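Post-proline cleaving enzyme (Rickettsia typhi, PDB 4HVT) is probably a serine oligopeptidase that cleaves short peptides on the carboxyl side of proline. Local coordinates at residues T73-I78 with L411-N416; N369-V374 with Y394-F399. One frame throughout, in Å; residues are numbered along the deposited sequence.

Interaction 1: T73-I78 with L411-N416; sequences TPYGVI and LITIEN. With EDO (1,2-ethanediol), chain G.
Ile-78 and Leu-411 form the apolar end of this contact, their side chains crossing at about a right angle. The tip of the isoleucine, CD1, rests 3.8 Å from Leu-411 CG, at the fork of the leucine. An extended chain (chi2 171°) carries CD1 there. The CD1 branch of the leucine touches Ile-78 CG1 and also meets the backbone, where Leu-411 CD1 lies 3.6 Å from Gly-76 O. That carbonyl accepts a hydrogen bond from Ser-402 OG.

No direct hydrogen bond joins the segments. A water substitutes as a shared acceptor, 2.8 Å from Ile-78 N and, more weakly, 3.3 Å from Leu-411 N.

At the other end, Thr-413 turns its methyl to the Tyr-75 ring. With OG1 between the backbone N and the carbonyl carbon (chi1 58°), it is CG2 that approaches, 4.0 Å from Tyr-75 CE1 and oblique to the ring. The ring itself is layered between two aliphatic carbons: C1 of a bound ethanediol sits 3.5 Å above its centre, while Thr-73 CG2 lies over the opposite face, offset toward the rim. The ethanediol, probably from the crystallisation liquor, also gives Glu-415 OE2 a short hydrogen bond from its O2 (2.5 Å), so it bridges two side chains that do not themselves touch. Glu-415 OE1 is held by Phe-496 N.

The contact joins the first and last blades of the propeller. Strand 77-79 pairs with 82-87 at one edge of its sheet, whereas 410-415 runs between 398-402 and 422-426; Leu-425 and Ile-423 of the latter strand meet Ile-78 and Tyr-75, respectively.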
loop_
_atom_site.group_PDB
_atom_site.type_symbol
_atom_site.label_atom_id
_atom_site.label_comp_id
_atom_site.label_asym_id
_atom_site.label_seq_id
_atom_site.Cartn_x
_atom_site.Cartn_y
_atom_site.Cartn_z
ATOM N N THR A 73 -10.231 5.854 -16.118
ATOM C CA THR A 73 -11.434 5.748 -15.312
ATOM C C THR A 73 -11.312 6.624 -14.094
ATOM O O THR A 73 -10.335 6.452 -13.318
ATOM C CB THR A 73 -11.678 4.292 -14.892
ATOM O OG1 THR A 73 -11.872 3.528 -16.095
ATOM C CG2 THR A 73 -12.914 4.205 -14.040
ATOM N N PRO A 74 -12.282 7.558 -13.910
ATOM C CA PRO A 74 -12.216 8.438 -12.722
ATOM C C PRO A 74 -12.906 7.808 -11.502
ATOM O O PRO A 74 -14.079 7.985 -11.286
ATOM C CB PRO A 74 -12.963 9.690 -13.203
ATOM C CG PRO A 74 -14.007 9.154 -14.132
ATOM C CD PRO A 74 -13.370 7.972 -14.812
ATOM N N TYR A 75 -12.183 7.018 -10.740
ATOM C CA TYR A 75 -12.733 6.329 -9.594
ATOM C C TYR A 75 -13.110 7.355 -8.537
ATOM O O TYR A 75 -12.521 8.450 -8.440
ATOM C CB TYR A 75 -11.715 5.311 -9.054
ATOM C CG TYR A 75 -11.397 4.241 -10.058
ATOM C CD1 TYR A 75 -12.304 3.223 -10.305
ATOM C CD2 TYR A 75 -10.216 4.257 -10.801
ATOM C CE1 TYR A 75 -12.064 2.263 -11.231
ATOM C CE2 TYR A 75 -9.968 3.273 -11.749
ATOM C CZ TYR A 75 -10.910 2.288 -11.960
ATOM O OH TYR A 75 -10.684 1.328 -12.905
ATOM N N GLY A 76 -14.092 7.040 -7.740
ATOM C CA GLY A 76 -14.482 7.995 -6.696
ATOM C C GLY A 76 -15.195 7.474 -5.483
ATOM O O GLY A 76 -15.277 6.290 -5.286
ATOM N N VAL A 77 -15.714 8.418 -4.698
ATOM C CA VAL A 77 -16.449 8.159 -3.452
ATOM C C VAL A 77 -17.638 9.147 -3.405
ATOM O O VAL A 77 -17.506 10.339 -3.740
ATOM C CB VAL A 77 -15.531 8.293 -2.214
ATOM C CG1 VAL A 77 -15.017 9.666 -2.062
ATOM C CG2 VAL A 77 -16.275 7.935 -0.968
ATOM N N ILE A 78 -18.813 8.653 -2.996
ATOM C CA ILE A 78 -20.007 9.443 -2.856
ATOM C C ILE A 78 -20.124 10.047 -1.449
ATOM O O ILE A 78 -20.080 9.323 -0.439
ATOM C CB ILE A 78 -21.257 8.592 -3.072
ATOM C CG1 ILE A 78 -21.282 8.109 -4.565
ATOM C CG2 ILE A 78 -22.524 9.365 -2.688
ATOM C CD1 ILE A 78 -22.337 7.072 -4.936
ATOM N N LEU A 411 -20.022 3.109 -4.008
ATOM C CA LEU A 411 -19.424 2.728 -5.295
ATOM C C LEU A 411 -18.583 1.495 -5.152
ATOM O O LEU A 411 -17.686 1.428 -4.279
ATOM C CB LEU A 411 -18.623 3.847 -5.922
ATOM C CG LEU A 411 -19.462 5.084 -6.302
ATOM C CD1 LEU A 411 -18.578 6.260 -6.629
ATOM C CD2 LEU A 411 -20.415 4.773 -7.465
ATOM N N ILE A 412 -18.862 0.522 -6.006
ATOM C CA ILE A 412 -18.234 -0.806 -5.961
ATOM C C ILE A 412 -17.406 -0.935 -7.235
ATOM O O ILE A 412 -17.883 -0.523 -8.294
ATOM C CB ILE A 412 -19.318 -1.923 -5.885
ATOM C CG1 ILE A 412 -19.798 -2.204 -4.413
ATOM C CG2 ILE A 412 -18.795 -3.242 -6.394
ATOM C CD1 ILE A 412 -20.292 -1.022 -3.733
ATOM N N THR A 413 -16.212 -1.521 -7.138
ATOM C CA THR A 413 -15.523 -1.965 -8.347
ATOM C C THR A 413 -15.445 -3.486 -8.388
ATOM O O THR A 413 -15.219 -4.127 -7.337
ATOM C CB THR A 413 -14.136 -1.342 -8.507
ATOM O OG1 THR A 413 -13.297 -1.654 -7.372
ATOM C CG2 THR A 413 -14.282 0.126 -8.635
ATOM N N ILE A 414 -15.561 -4.074 -9.583
ATOM C CA ILE A 414 -15.273 -5.494 -9.791
ATOM C C ILE A 414 -14.421 -5.556 -11.068
ATOM O O ILE A 414 -14.686 -4.827 -12.059
ATOM C CB ILE A 414 -16.509 -6.407 -9.922
ATOM C CG1 ILE A 414 -17.561 -6.142 -8.839
ATOM C CG2 ILE A 414 -16.141 -7.870 -9.851
ATOM C CD1 ILE A 414 -18.897 -6.797 -9.022
ATOM N N GLU A 415 -13.419 -6.413 -11.034
ATOM C CA GLU A 415 -12.455 -6.562 -12.124
ATOM C C GLU A 415 -11.818 -7.941 -12.040
ATOM O O GLU A 415 -12.043 -8.711 -11.075
ATOM C CB GLU A 415 -11.329 -5.532 -11.995
ATOM C CG GLU A 415 -10.379 -5.776 -10.810
ATOM C CD GLU A 415 -9.620 -4.527 -10.492
ATOM O OE1 GLU A 415 -8.449 -4.374 -10.904
ATOM O OE2 GLU A 415 -10.206 -3.622 -9.829
ATOM N N ASN A 416 -10.999 -8.253 -13.062
ATOM C CA ASN A 416 -10.053 -9.343 -12.928
ATOM C C ASN A 416 -8.818 -8.979 -13.723
ATOM O O ASN A 416 -8.695 -7.903 -14.246
ATOM C CB ASN A 416 -10.680 -10.736 -13.265
ATOM C CG ASN A 416 -10.850 -11.004 -14.753
ATOM O OD1 ASN A 416 -10.133 -10.426 -15.560
ATOM N ND2 ASN A 416 -11.789 -11.913 -15.126
HETATM C C1 EDO G . -9.899 0.803 -8.832
HETATM O O1 EDO G . -9.063 0.839 -7.681
HETATM C C2 EDO G . -9.749 -0.501 -9.595
HETATM O O2 EDO G . -9.310 -1.526 -8.719
HETATM O O HOH W 1 -18.981 5.857 -2.524
#

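Interaction 2: N369-V374 with Y394-F399; sequences NVVAKV and YQNAIF
Val-374 sets one methyl squarely on the Phe-399 ring, and the two side chains cross at about a right angle. Val-374 CG2 is 3.5 Å from the ring centroid and only 8° off the normal, the geometry of a CH-pi contact over the centre of a face. Phe-399 CG stands anti to its backbone N (chi1 -179°), and chi2 near 90° sets the turn of the ring whose face CG2 meets.

Next to this pair, Ala-372 CB packs 3.8 Å from Phe-399 CB. The same alanine supplies the direct backbone link: its N donates to Ala-397 O at 2.9 Å, with a nearly straight N-H...O angle.

Beyond it Val-371 divides its branches, CG1 against the Ala-397 backbone and CG2 3.9 Å from Asn-396 ND2, the two side chains crossing rather than running alongside. A water fastens this end, donating to Val-370 O at 2.8 Å and weakly to Asn-396 O, and accepting from Asn-396 ND2 at 3.0 Å. The ND2 group also donates to Gln-451 OE1, on strand 447-455 of the hydrolase-domain sheet, so two partners fix the amide's rotation.

Face-to-face packing of consecutive sheets through apolar side chains is characteristic of neighbouring beta-propeller blades; here one backbone bond adds to it. Strand 371-380 belongs to the sixth sheet and 398-402 opens the seventh.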
loop_
_atom_site.group_PDB
_atom_site.type_symbol
_atom_site.label_atom_id
_atom_site.label_comp_id
_atom_site.label_asym_id
_atom_site.label_seq_id
_atom_site.Cartn_x
_atom_site.Cartn_y
_atom_site.Cartn_z
ATOM N N ASN A 369 -9.415 -18.968 -2.028
ATOM C CA ASN A 369 -8.402 -19.276 -3.019
ATOM C C ASN A 369 -8.084 -18.066 -3.902
ATOM O O ASN A 369 -7.894 -18.162 -5.098
ATOM C CB ASN A 369 -8.807 -20.528 -3.810
ATOM C CG ASN A 369 -7.603 -21.275 -4.332
ATOM O OD1 ASN A 369 -6.491 -21.143 -3.808
ATOM N ND2 ASN A 369 -7.812 -22.076 -5.368
ATOM N N VAL A 370 -7.934 -16.915 -3.247
ATOM C CA VAL A 370 -7.529 -15.640 -3.894
ATOM C C VAL A 370 -8.515 -15.205 -4.962
ATOM O O VAL A 370 -8.148 -14.515 -5.889
ATOM C CB VAL A 370 -6.076 -15.692 -4.452
ATOM C CG1 VAL A 370 -5.475 -14.304 -4.442
ATOM C CG2 VAL A 370 -5.207 -16.619 -3.639
ATOM N N VAL A 371 -9.782 -15.585 -4.776
ATOM C CA VAL A 371 -10.906 -15.087 -5.564
ATOM C C VAL A 371 -11.871 -14.326 -4.607
ATOM O O VAL A 371 -12.286 -14.852 -3.567
ATOM C CB VAL A 371 -11.704 -16.222 -6.219
ATOM C CG1 VAL A 371 -12.811 -15.619 -7.064
ATOM C CG2 VAL A 371 -10.789 -17.088 -7.066
ATOM N N ALA A 372 -12.204 -13.101 -4.955
ATOM C CA ALA A 372 -13.052 -12.283 -4.078
ATOM C C ALA A 372 -14.474 -12.852 -3.910
ATOM O O ALA A 372 -15.089 -13.348 -4.877
ATOM C CB ALA A 372 -13.147 -10.841 -4.561
ATOM N N LYS A 373 -14.931 -12.769 -2.674
ATOM C CA LYS A 373 -16.292 -13.176 -2.278
ATOM C C LYS A 373 -16.815 -12.112 -1.345
ATOM O O LYS A 373 -16.083 -11.637 -0.465
ATOM C CB LYS A 373 -16.249 -14.513 -1.551
ATOM C CG LYS A 373 -15.611 -15.646 -2.364
ATOM C CD LYS A 373 -16.421 -16.037 -3.619
ATOM C CE LYS A 373 -15.620 -16.947 -4.543
ATOM N NZ LYS A 373 -16.346 -17.416 -5.760
ATOM N N VAL A 374 -18.095 -11.791 -1.486
ATOM C CA VAL A 374 -18.717 -10.748 -0.695
ATOM C C VAL A 374 -20.119 -11.159 -0.214
ATOM O O VAL A 374 -20.903 -11.741 -0.947
ATOM C CB VAL A 374 -18.850 -9.453 -1.551
ATOM C CG1 VAL A 374 -19.465 -8.298 -0.771
ATOM C CG2 VAL A 374 -17.506 -9.014 -2.073
ATOM N N TYR A 394 -17.751 -11.532 -12.467
ATOM C CA TYR A 394 -16.485 -11.755 -13.154
ATOM C C TYR A 394 -15.890 -13.138 -12.711
ATOM O O TYR A 394 -16.021 -13.541 -11.528
ATOM C CB TYR A 394 -15.514 -10.638 -12.741
ATOM C CG TYR A 394 -15.555 -9.269 -13.423
ATOM C CD1 TYR A 394 -16.654 -8.419 -13.305
ATOM C CD2 TYR A 394 -14.415 -8.766 -14.051
ATOM C CE1 TYR A 394 -16.651 -7.139 -13.883
ATOM C CE2 TYR A 394 -14.414 -7.504 -14.659
ATOM C CZ TYR A 394 -15.526 -6.688 -14.550
ATOM O OH TYR A 394 -15.506 -5.419 -15.133
ATOM N N GLN A 395 -15.224 -13.864 -13.610
ATOM C CA GLN A 395 -14.340 -14.964 -13.182
ATOM C C GLN A 395 -13.098 -14.402 -12.488
ATOM O O GLN A 395 -12.624 -13.333 -12.850
ATOM C CB GLN A 395 -13.865 -15.821 -14.367
ATOM C CG GLN A 395 -14.981 -16.597 -15.054
ATOM C CD GLN A 395 -15.514 -17.735 -14.193
ATOM O OE1 GLN A 395 -16.722 -17.832 -13.939
ATOM N NE2 GLN A 395 -14.609 -18.587 -13.718
ATOM N N ASN A 396 -12.549 -15.119 -11.514
ATOM C CA ASN A 396 -11.368 -14.607 -10.796
ATOM C C ASN A 396 -11.552 -13.147 -10.308
ATOM O O ASN A 396 -10.644 -12.318 -10.305
ATOM C CB ASN A 396 -10.121 -14.765 -11.658
ATOM C CG ASN A 396 -9.524 -16.169 -11.563
ATOM O OD1 ASN A 396 -9.620 -16.936 -12.493
ATOM N ND2 ASN A 396 -8.954 -16.514 -10.410
ATOM N N ALA A 397 -12.730 -12.890 -9.792
ATOM C CA ALA A 397 -13.136 -11.549 -9.383
ATOM C C ALA A 397 -12.238 -10.953 -8.291
ATOM O O ALA A 397 -11.749 -11.662 -7.410
ATOM C CB ALA A 397 -14.561 -11.578 -8.879
ATOM N N ILE A 398 -11.972 -9.653 -8.435
ATOM C CA ILE A 398 -11.332 -8.836 -7.439
ATOM C C ILE A 398 -12.271 -7.663 -7.192
ATOM O O ILE A 398 -12.692 -7.003 -8.150
ATOM C CB ILE A 398 -9.981 -8.309 -8.001
ATOM C CG1 ILE A 398 -9.107 -9.478 -8.423
ATOM C CG2 ILE A 398 -9.316 -7.338 -7.041
ATOM C CD1 ILE A 398 -8.646 -10.368 -7.302
ATOM N N PHE A 399 -12.569 -7.434 -5.916
ATOM C CA PHE A 399 -13.594 -6.536 -5.392
ATOM C C PHE A 399 -13.013 -5.386 -4.605
ATOM O O PHE A 399 -12.113 -5.559 -3.790
ATOM C CB PHE A 399 -14.543 -7.332 -4.508
ATOM C CG PHE A 399 -15.683 -6.544 -3.915
ATOM C CD1 PHE A 399 -16.883 -6.422 -4.585
ATOM C CD2 PHE A 399 -15.571 -6.008 -2.631
ATOM C CE1 PHE A 399 -17.963 -5.715 -4.008
ATOM C CE2 PHE A 399 -16.623 -5.343 -2.039
ATOM C CZ PHE A 399 -17.824 -5.174 -2.728
HETATM O O HOH W 2 -8.884 -14.163 -8.550
#

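Both contacts hold the seventh blade, one against each neighbouring sheet: interaction 2 attaches it to the preceding blade, interaction 1 to the first, where the ring closes. Each blade is built from consecutive strands, so this closure relies on contacts between sheets and not on a shared strand. Interaction 2 is the more buried, covering 332 Å² with an aromatic CH-pi contact and a direct backbone bond; interaction 1 covers 205 Å², is partly exposed, and is bridged by water and ethanediol. The adjacent strands 398-402 and 410-415 connect them, Ile-398 N probably bonding Glu-415 O at 2.8 Å; beyond their ends, Asn-416 ND2 probably adds a bond to Gln-395 O.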